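Local coordinates for protein endoglucanase (Thermotoga maritima, PDB 1VHO) that probably acts as a metal-dependent aminopeptidase of the M42 peptidase family, with two divalent metal cations per subunit, at residues 263-266 with 267-271. Sequence-based numbering, arbitrary orientation.
Sequences IEIA and KKHNV. With SO4 (sulfate ion), chain D.
Ala266 and Val271 meet where helix 256-268 ends in a Schellman motif, within the beta-alpha-beta unit that leads from strand 247-249 to strand 274-276. Val271 N turns back to Ala266 O in a nearly straight 2.8 Å bond, while Asn270, at positive phi, gives a longer one from its N to Lys267 O. The reversal sets the CB of Val271 3.8 Å from that of Ala266, and both residues are buried. One step earlier, His269 N closes the helical bond to Ile265 O at 3.0 Å, approaching almost in line with the carbonyl. Ile265 O also lies at the edge of the His269 imidazole, in the ring plane and 3.4 Å from CD2. With CG beside its own backbone N (chi1 -66°), the His269 side chain runs alongside Ile265, CD2 facing the CG2 methyl, and both pack on Leu329 of helix 317-333. The other flank is looser and faces solvent: Glu264 and Lys267 point the same way, yet OE1 of Glu264 comes only to CD of Lys267, NZ staying 4.9 Å off, and OE2 bonds to Gln260. Lys268 extends to a salt bridge with Glu333, whose carboxylate also takes the NE2 bond of His269. Replacing His269 by alanine is likely to leave Glu333 and the sulfate each short of a partner, and to remove the ring that packs beside CG2 of Ile265. The sulfate, probably from the crystallisation liquor, is shared with Arg325, and its O2 lies 2.5 Å from ND1 of His269, a hydrogen bond so short that its exact length is doubtful.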
ATOM      1  N   ILE A 263      -2.450  22.750  -3.778  1.00 17.88           N
ATOM      2  CA  ILE A 263      -2.866  23.438  -2.548  1.00 18.86           C
ATOM      3  C   ILE A 263      -3.967  24.444  -2.813  1.00 17.75           C
ATOM      4  O   ILE A 263      -4.935  24.551  -2.040  1.00 19.45           O
ATOM      5  CB  ILE A 263      -1.615  24.128  -1.944  1.00 23.41           C
ATOM      6  CG1 ILE A 263      -0.686  23.053  -1.339  1.00 23.22           C
ATOM      7  CG2 ILE A 263      -1.964  25.211  -0.929  1.00 21.18           C
ATOM      8  CD1 ILE A 263       0.647  23.646  -0.862  1.00 25.02           C
ATOM      9  N   GLU A 264      -3.897  25.178  -3.924  1.00 21.96           N
ATOM     10  CA  GLU A 264      -4.956  26.153  -4.221  1.00 22.75           C
ATOM     11  C   GLU A 264      -6.292  25.463  -4.492  1.00 22.59           C
ATOM     12  O   GLU A 264      -7.347  26.020  -4.147  1.00 21.09           O
ATOM     13  CB  GLU A 264      -4.621  27.058  -5.403  1.00 25.43           C
ATOM     14  CG  GLU A 264      -3.319  27.851  -5.267  1.00 32.06           C
ATOM     15  CD  GLU A 264      -3.295  28.802  -4.087  1.00 39.21           C
ATOM     16  OE1 GLU A 264      -4.358  29.149  -3.516  1.00 36.72           O
ATOM     17  OE2 GLU A 264      -2.168  29.229  -3.693  1.00 42.02           O
ATOM     18  N   ILE A 265      -6.237  24.281  -5.101  1.00 20.33           N
ATOM     19  CA  ILE A 265      -7.515  23.552  -5.354  1.00 20.09           C
ATOM     20  C   ILE A 265      -8.073  23.104  -4.030  1.00 18.80           C
ATOM     21  O   ILE A 265      -9.255  23.198  -3.716  1.00 18.42           O
ATOM     22  CB  ILE A 265      -7.239  22.367  -6.291  1.00 18.76           C
ATOM     23  CG1 ILE A 265      -7.026  22.941  -7.704  1.00 21.11           C
ATOM     24  CG2 ILE A 265      -8.447  21.392  -6.314  1.00 18.18           C
ATOM     25  CD1 ILE A 265      -6.341  22.050  -8.687  1.00 19.91           C
ATOM     26  N   ALA A 266      -7.167  22.598  -3.135  1.00 18.62           N
ATOM     27  CA  ALA A 266      -7.688  22.167  -1.823  1.00 19.85           C
ATOM     28  C   ALA A 266      -8.336  23.322  -1.088  1.00 21.27           C
ATOM     29  O   ALA A 266      -9.349  23.201  -0.380  1.00 20.59           O
ATOM     30  CB  ALA A 266      -6.541  21.569  -0.989  1.00 16.15           C
ATOM     31  N   LYS A 267      -7.661  24.484  -1.183  1.00 22.12           N
ATOM     32  CA  LYS A 267      -8.204  25.676  -0.486  1.00 23.10           C
ATOM     33  C   LYS A 267      -9.584  26.054  -1.013  1.00 23.51           C
ATOM     34  O   LYS A 267     -10.559  26.250  -0.255  1.00 23.26           O
ATOM     35  CB  LYS A 267      -7.213  26.826  -0.739  1.00 25.20           C
ATOM     36  CG  LYS A 267      -7.554  28.059   0.087  1.00 29.87           C
ATOM     37  CD  LYS A 267      -6.797  29.289  -0.435  1.00 34.68           C
ATOM     38  CE  LYS A 267      -7.246  30.482   0.440  1.00 40.26           C
ATOM     39  NZ  LYS A 267      -6.415  31.682   0.150  1.00 44.56           N
ATOM     40  N   LYS A 268      -9.732  26.074  -2.321  1.00 23.42           N
ATOM     41  CA  LYS A 268     -11.041  26.435  -2.931  1.00 25.48           C
ATOM     42  C   LYS A 268     -12.123  25.445  -2.560  1.00 26.59           C
ATOM     43  O   LYS A 268     -13.270  25.803  -2.334  1.00 25.84           O
ATOM     44  CB  LYS A 268     -10.908  26.544  -4.446  1.00 27.61           C
ATOM     45  CG  LYS A 268     -12.237  26.646  -5.197  1.00 33.66           C
ATOM     46  CD  LYS A 268     -11.992  26.776  -6.706  1.00 34.64           C
ATOM     47  CE  LYS A 268     -13.318  26.750  -7.454  1.00 39.09           C
ATOM     48  NZ  LYS A 268     -13.186  26.284  -8.869  1.00 38.62           N
ATOM     49  N   HIS A 269     -11.780  24.145  -2.468  1.00 25.22           N
ATOM     50  CA  HIS A 269     -12.744  23.129  -2.115  1.00 23.30           C
ATOM     51  C   HIS A 269     -12.767  22.708  -0.675  1.00 22.91           C
ATOM     52  O   HIS A 269     -13.384  21.689  -0.370  1.00 21.75           O
ATOM     53  CB  HIS A 269     -12.548  21.904  -3.053  1.00 21.11           C
ATOM     54  CG  HIS A 269     -12.895  22.334  -4.454  1.00 22.08           C
ATOM     55  ND1 HIS A 269     -14.215  22.252  -4.895  1.00 20.74           N
ATOM     56  CD2 HIS A 269     -12.168  22.863  -5.466  1.00 20.36           C
ATOM     57  CE1 HIS A 269     -14.264  22.715  -6.134  1.00 20.30           C
ATOM     58  NE2 HIS A 269     -13.054  23.088  -6.491  1.00 23.58           N
ATOM     59  N   ASN A 270     -12.189  23.468   0.255  1.00 22.39           N
ATOM     60  CA  ASN A 270     -12.210  23.201   1.673  1.00 21.50           C
ATOM     61  C   ASN A 270     -11.663  21.827   2.056  1.00 22.36           C
ATOM     62  O   ASN A 270     -12.233  21.074   2.853  1.00 22.46           O
ATOM     63  CB  ASN A 270     -13.658  23.420   2.180  1.00 25.29           C
ATOM     64  CG  ASN A 270     -14.124  24.844   1.822  1.00 33.50           C
ATOM     65  OD1 ASN A 270     -13.533  25.830   2.241  1.00 32.96           O
ATOM     66  ND2 ASN A 270     -15.170  24.983   1.015  1.00 33.93           N
ATOM     67  N   VAL A 271     -10.576  21.433   1.384  1.00 22.48           N
ATOM     68  CA  VAL A 271      -9.929  20.165   1.708  1.00 20.44           C
ATOM     69  C   VAL A 271      -8.826  20.513   2.752  1.00 19.90           C
ATOM     70  O   VAL A 271      -7.918  21.211   2.346  1.00 20.65           O
ATOM     71  CB  VAL A 271      -9.285  19.449   0.527  1.00 18.87           C
ATOM     72  CG1 VAL A 271      -8.651  18.133   1.056  1.00 18.10           C
ATOM     73  CG2 VAL A 271     -10.307  19.025  -0.549  1.00 18.46           C
TER
HETATM   74  S   SO4 D 352     -16.746  19.823  -3.786  1.00 59.25           S
HETATM   75  O1  SO4 D 352     -17.834  19.851  -2.730  1.00 60.63           O
HETATM   76  O2  SO4 D 352     -15.897  21.030  -3.536  1.00 58.66           O
HETATM   77  O3  SO4 D 352     -15.987  18.547  -3.665  1.00 57.61           O
HETATM   78  O4  SO4 D 352     -17.398  19.922  -5.133  1.00 59.72           O